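PDB 2V7S: putative lipoprotein LppA from Mycobacterium tuberculosis, which is of unknown function but is predicted to be a membrane-anchored lipoprotein confined to pathogenic mycobacteria. Local coordinates for residues Ala109-Phe122 / Ala179-Val193. Numbering follows the deposited sequence.
Sequences ADIARRPIANSVMF and ATLNITGDCFLLQKV
Pro115 fits its ring into the notch made where residues 179-193 leave strand 179-184: its CD sits 3.7 Å from CD1 of Phe188, the two side chains crossing at about a right angle. Gly185 supplies the hollow, having no side chain to collide with Pro115, and its N donates to Pro115 O over 2.7 Å. Next door, Arg114 reaches across the same loop. Its chain bends at chi3 (69°), which brings NE within 2.9 Å of Gly185 O, nearly along the C=O axis but 30° out of the guanidinium plane. The methyl CG2 of Thr184 lies over the centre of one guanidinium face, 3.6 Å above its plane, these two side chains also crossing at about a right angle. Further along, the CB of Ala112 presses on Cys187 SG, the sulfur bonded to Cys104, at 3.4 Å. At the end that runs into helix 191-194, Leu190 lays CD1 against Asp110 O and CD2 against Arg113 CD, while its N donates to Ile111 O. At the other end, Val120 and Leu181 lie side by side pointing the same way, and Phe122 CE1 reaches Leu181 CB at 3.9 Å; helix 59-80 packs on Leu181 and strand 86-88 on Val120. Between these ends, Ala117 N donates to Ile183 O over 2.9 Å. Strands 120-122 and 179-184 run at 158°, and the register slips by one residue on each side of the single bridge Ile116-Thr184. The whole is an interrupted antiparallel pairing, in which the two segments run from a six-stranded antiparallel sheet into a small three-stranded one.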
loop_
_atom_site.group_PDB
_atom_site.type_symbol
_atom_site.label_atom_id
_atom_site.label_comp_id
_atom_site.label_asym_id
_atom_site.label_seq_id
_atom_site.Cartn_x
_atom_site.Cartn_y
_atom_site.Cartn_z
ATOM N N ALA A 109 5.680 -6.735 11.602
ATOM C CA ALA A 109 6.564 -6.824 12.765
ATOM C C ALA A 109 7.833 -7.637 12.517
ATOM O O ALA A 109 8.746 -7.608 13.330
ATOM C CB ALA A 109 5.814 -7.405 13.939
ATOM N N ASP A 110 7.888 -8.367 11.414
ATOM C CA ASP A 110 9.122 -9.077 11.025
ATOM C C ASP A 110 10.091 -8.177 10.235
ATOM O O ASP A 110 11.227 -8.573 9.894
ATOM C CB ASP A 110 8.770 -10.300 10.181
ATOM C CG ASP A 110 8.075 -9.921 8.893
ATOM O OD1 ASP A 110 7.069 -9.155 8.954
ATOM O OD2 ASP A 110 8.532 -10.380 7.809
ATOM N N ILE A 111 9.623 -6.987 9.917
ATOM C CA ILE A 111 10.405 -6.027 9.141
ATOM C C ILE A 111 10.821 -4.800 9.950
ATOM O O ILE A 111 11.972 -4.395 9.902
ATOM C CB ILE A 111 9.603 -5.567 7.895
ATOM C CG1 ILE A 111 9.345 -6.771 6.981
ATOM C CG2 ILE A 111 10.342 -4.454 7.140
ATOM C CD1 ILE A 111 8.165 -6.600 6.040
ATOM N N ALA A 112 9.850 -4.165 10.608
ATOM C CA ALA A 112 10.098 -2.939 11.349
ATOM C C ALA A 112 9.164 -2.893 12.568
ATOM O O ALA A 112 8.104 -3.504 12.538
ATOM C CB ALA A 112 9.849 -1.745 10.494
ATOM N N ARG A 113 9.603 -2.232 13.636
ATOM C CA ARG A 113 8.787 -2.044 14.857
ATOM C C ARG A 113 9.073 -0.665 15.402
ATOM O O ARG A 113 10.105 -0.058 15.076
ATOM C CB ARG A 113 9.124 -3.092 15.928
ATOM C CG ARG A 113 8.712 -4.510 15.545
ATOM C CD ARG A 113 9.240 -5.549 16.529
ATOM N NE ARG A 113 9.165 -6.878 15.942
ATOM C CZ ARG A 113 9.124 -8.019 16.626
ATOM N NH1 ARG A 113 9.138 -8.007 17.962
ATOM N NH2 ARG A 113 9.038 -9.177 15.973
ATOM N N ARG A 114 8.162 -0.195 16.256
ATOM C CA ARG A 114 8.332 1.058 16.968
ATOM C C ARG A 114 8.860 0.680 18.362
ATOM O O ARG A 114 8.213 -0.135 19.074
ATOM C CB ARG A 114 6.965 1.769 17.075
ATOM C CG ARG A 114 6.368 2.219 15.713
ATOM C CD ARG A 114 4.988 2.897 15.957
ATOM N NE ARG A 114 5.100 4.203 16.645
ATOM C CZ ARG A 114 4.149 4.741 17.430
ATOM N NH1 ARG A 114 3.003 4.096 17.656
ATOM N NH2 ARG A 114 4.339 5.926 18.021
ATOM N N PRO A 115 10.051 1.212 18.744
ATOM C CA PRO A 115 10.580 0.857 20.067
ATOM C C PRO A 115 9.721 1.421 21.187
ATOM O O PRO A 115 9.104 2.466 21.018
ATOM C CB PRO A 115 11.958 1.497 20.095
ATOM C CG PRO A 115 11.983 2.514 18.990
ATOM C CD PRO A 115 10.952 2.102 17.985
ATOM N N ILE A 116 9.679 0.691 22.302
ATOM C CA ILE A 116 9.030 1.145 23.518
ATOM C C ILE A 116 10.142 1.141 24.562
ATOM O O ILE A 116 10.824 0.116 24.808
ATOM C CB ILE A 116 7.912 0.177 23.949
ATOM C CG1 ILE A 116 6.775 0.113 22.899
ATOM C CG2 ILE A 116 7.405 0.536 25.382
ATOM C CD1 ILE A 116 5.777 -1.021 23.177
ATOM N N ALA A 117 10.381 2.298 25.141
ATOM C CA ALA A 117 11.429 2.408 26.156
ATOM C C ALA A 117 11.034 1.550 27.403
ATOM O O ALA A 117 9.818 1.406 27.714
ATOM C CB ALA A 117 11.614 3.875 26.494
ATOM N N ASN A 118 12.005 0.947 28.111
ATOM C CA ASN A 118 11.644 0.244 29.362
ATOM C C ASN A 118 10.749 1.190 30.178
ATOM O O ASN A 118 11.113 2.357 30.372
ATOM C CB ASN A 118 12.879 -0.126 30.188
ATOM C CG ASN A 118 13.808 -1.106 29.482
ATOM O OD1 ASN A 118 13.544 -1.577 28.385
ATOM N ND2 ASN A 118 14.917 -1.397 30.118
ATOM N N SER A 119 9.593 0.692 30.616
ATOM C CA SER A 119 8.655 1.453 31.445
ATOM C C SER A 119 9.293 1.935 32.765
ATOM O O SER A 119 10.022 1.203 33.418
ATOM C CB SER A 119 7.423 0.620 31.795
ATOM O OG SER A 119 6.843 0.044 30.625
ATOM N N VAL A 120 8.991 3.177 33.126
ATOM C CA VAL A 120 9.510 3.824 34.315
ATOM C C VAL A 120 8.343 3.906 35.300
ATOM O O VAL A 120 7.249 4.326 34.905
ATOM C CB VAL A 120 10.041 5.230 34.002
ATOM C CG1 VAL A 120 10.164 6.054 35.298
ATOM C CG2 VAL A 120 11.436 5.166 33.283
HETATM N N MSE A 121 8.568 3.475 36.552
HETATM C CA MSE A 121 7.568 3.600 37.621
HETATM C C MSE A 121 8.062 4.592 38.682
HETATM O O MSE A 121 9.150 4.388 39.235
HETATM C CB MSE A 121 7.433 2.253 38.316
HETATM C CG MSE A 121 6.508 2.298 39.526
HETATM SE SE MSE A 121 4.673 2.288 38.902
HETATM C CE MSE A 121 4.670 0.415 38.208
ATOM N N PHE A 122 7.274 5.617 39.023
ATOM C CA PHE A 122 7.730 6.579 40.051
ATOM C C PHE A 122 7.289 6.065 41.431
ATOM O O PHE A 122 6.333 5.317 41.526
ATOM C CB PHE A 122 7.222 8.008 39.788
ATOM C CG PHE A 122 7.838 8.644 38.550
ATOM C CD1 PHE A 122 7.167 8.594 37.332
ATOM C CD2 PHE A 122 9.077 9.273 38.620
ATOM C CE1 PHE A 122 7.742 9.162 36.172
ATOM C CE2 PHE A 122 9.688 9.833 37.450
ATOM C CZ PHE A 122 8.966 9.782 36.237
ATOM N N ALA A 179 2.154 6.614 39.296
ATOM C CA ALA A 179 2.629 7.333 38.135
ATOM C C ALA A 179 3.680 6.587 37.315
ATOM O O ALA A 179 4.603 5.987 37.869
ATOM C CB ALA A 179 3.154 8.709 38.534
ATOM N N THR A 180 3.526 6.634 35.989
ATOM C CA THR A 180 4.474 5.980 35.098
ATOM C C THR A 180 4.897 6.963 34.028
ATOM O O THR A 180 4.203 7.942 33.765
ATOM C CB THR A 180 3.834 4.727 34.428
ATOM O OG1 THR A 180 2.630 5.109 33.730
ATOM C CG2 THR A 180 3.489 3.662 35.481
ATOM N N LEU A 181 6.052 6.694 33.424
ATOM C CA LEU A 181 6.471 7.331 32.215
ATOM C C LEU A 181 6.640 6.254 31.131
ATOM O O LEU A 181 7.349 5.230 31.342
ATOM C CB LEU A 181 7.841 8.051 32.462
ATOM C CG LEU A 181 8.628 8.535 31.257
ATOM C CD1 LEU A 181 7.848 9.660 30.540
ATOM C CD2 LEU A 181 10.063 9.034 31.635
ATOM N N ASN A 182 6.034 6.496 29.953
ATOM C CA ASN A 182 6.253 5.604 28.834
ATOM C C ASN A 182 6.638 6.381 27.594
ATOM O O ASN A 182 6.287 7.547 27.472
ATOM C CB ASN A 182 5.021 4.766 28.571
ATOM C CG ASN A 182 4.899 3.635 29.549
ATOM O OD1 ASN A 182 5.571 2.604 29.400
ATOM N ND2 ASN A 182 4.052 3.813 30.565
ATOM N N ILE A 183 7.398 5.726 26.723
ATOM C CA ILE A 183 7.820 6.347 25.487
ATOM C C ILE A 183 7.762 5.303 24.392
ATOM O O ILE A 183 8.308 4.187 24.553
ATOM C CB ILE A 183 9.291 6.894 25.573
ATOM C CG1 ILE A 183 9.525 7.779 26.814
ATOM C CG2 ILE A 183 9.674 7.666 24.274
ATOM C CD1 ILE A 183 10.991 8.104 27.048
ATOM N N THR A 184 7.166 5.683 23.270
ATOM C CA THR A 184 7.182 4.853 22.085
ATOM C C THR A 184 7.835 5.676 20.997
ATOM O O THR A 184 7.586 6.886 20.884
ATOM C CB THR A 184 5.743 4.482 21.669
ATOM O OG1 THR A 184 5.141 3.786 22.757
ATOM C CG2 THR A 184 5.740 3.550 20.461
ATOM N N GLY A 185 8.677 5.030 20.213
ATOM C CA GLY A 185 9.393 5.766 19.165
ATOM C C GLY A 185 8.749 5.625 17.802
ATOM O O GLY A 185 7.700 5.019 17.629
ATOM N N ASP A 186 9.402 6.232 16.818
ATOM C CA ASP A 186 9.018 6.120 15.450
ATOM C C ASP A 186 9.336 4.681 15.008
ATOM O O ASP A 186 9.914 3.918 15.786
ATOM C CB ASP A 186 9.838 7.154 14.666
ATOM C CG ASP A 186 9.398 7.301 13.233
ATOM O OD1 ASP A 186 8.290 6.896 12.891
ATOM O OD2 ASP A 186 10.168 7.877 12.454
ATOM N N CYS A 187 8.949 4.334 13.774
ATOM C CA CYS A 187 9.150 3.024 13.189
ATOM C C CYS A 187 10.612 2.894 12.740
ATOM O O CYS A 187 11.161 3.837 12.141
ATOM C CB CYS A 187 8.175 2.835 11.982
ATOM S SG CYS A 187 8.317 1.210 11.195
ATOM N N PHE A 188 11.260 1.769 13.058
ATOM C CA PHE A 188 12.651 1.524 12.583
ATOM C C PHE A 188 12.701 0.107 12.080
ATOM O O PHE A 188 12.064 -0.739 12.643
ATOM C CB PHE A 188 13.704 1.648 13.718
ATOM C CG PHE A 188 13.856 3.043 14.277
ATOM C CD1 PHE A 188 12.915 3.546 15.182
ATOM C CD2 PHE A 188 14.925 3.863 13.892
ATOM C CE1 PHE A 188 13.018 4.864 15.685
ATOM C CE2 PHE A 188 15.062 5.184 14.420
ATOM C CZ PHE A 188 14.084 5.665 15.333
ATOM N N LEU A 189 13.466 -0.131 11.019
ATOM C CA LEU A 189 13.772 -1.473 10.545
ATOM C C LEU A 189 14.534 -2.245 11.601
ATOM O O LEU A 189 15.437 -1.713 12.252
ATOM C CB LEU A 189 14.652 -1.383 9.269
ATOM C CG LEU A 189 14.145 -0.613 8.037
ATOM C CD1 LEU A 189 15.150 -0.632 6.871
ATOM C CD2 LEU A 189 12.839 -1.297 7.586
ATOM N N LEU A 190 14.202 -3.525 11.748
ATOM C CA LEU A 190 14.989 -4.412 12.568
ATOM C C LEU A 190 16.417 -4.526 12.008
ATOM O O LEU A 190 16.606 -4.460 10.800
ATOM C CB LEU A 190 14.319 -5.799 12.545
ATOM C CG LEU A 190 12.846 -5.862 13.009
ATOM C CD1 LEU A 190 12.264 -7.278 12.839
ATOM C CD2 LEU A 190 12.715 -5.423 14.477
ATOM N N GLN A 191 17.413 -4.710 12.873
ATOM C CA GLN A 191 18.770 -4.923 12.383
ATOM C C GLN A 191 18.861 -6.083 11.363
ATOM O O GLN A 191 19.608 -5.998 10.400
ATOM C CB GLN A 191 19.782 -5.110 13.528
ATOM C CG GLN A 191 21.198 -5.344 12.995
ATOM C CD GLN A 191 21.727 -4.102 12.307
ATOM O OE1 GLN A 191 21.481 -2.987 12.775
ATOM N NE2 GLN A 191 22.452 -4.274 11.217
ATOM N N LYS A 192 18.060 -7.133 11.521
ATOM C CA LYS A 192 18.120 -8.235 10.532
ATOM C C LYS A 192 17.751 -7.805 9.100
ATOM O O LYS A 192 18.292 -8.339 8.114
ATOM C CB LYS A 192 17.279 -9.422 10.990
ATOM C CG LYS A 192 15.792 -9.131 11.212
ATOM C CD LYS A 192 15.065 -10.486 11.359
ATOM C CE LYS A 192 13.572 -10.318 11.514
ATOM N NZ LYS A 192 12.928 -11.635 11.873
ATOM N N VAL A 193 16.840 -6.830 8.985
ATOM C CA VAL A 193 16.522 -6.220 7.677
ATOM C C VAL A 193 17.656 -5.323 7.175
ATOM O O VAL A 193 18.009 -5.344 5.978
ATOM C CB VAL A 193 15.129 -5.486 7.699
ATOM C CG1 VAL A 193 14.775 -4.908 6.332
ATOM C CG2 VAL A 193 14.038 -6.468 8.173
HETATM O O HOH W 1 7.908 2.939 27.707
HETATM O O HOH W 2 9.681 4.872 29.766
HETATM O O HOH W 3 3.591 6.759 41.548
#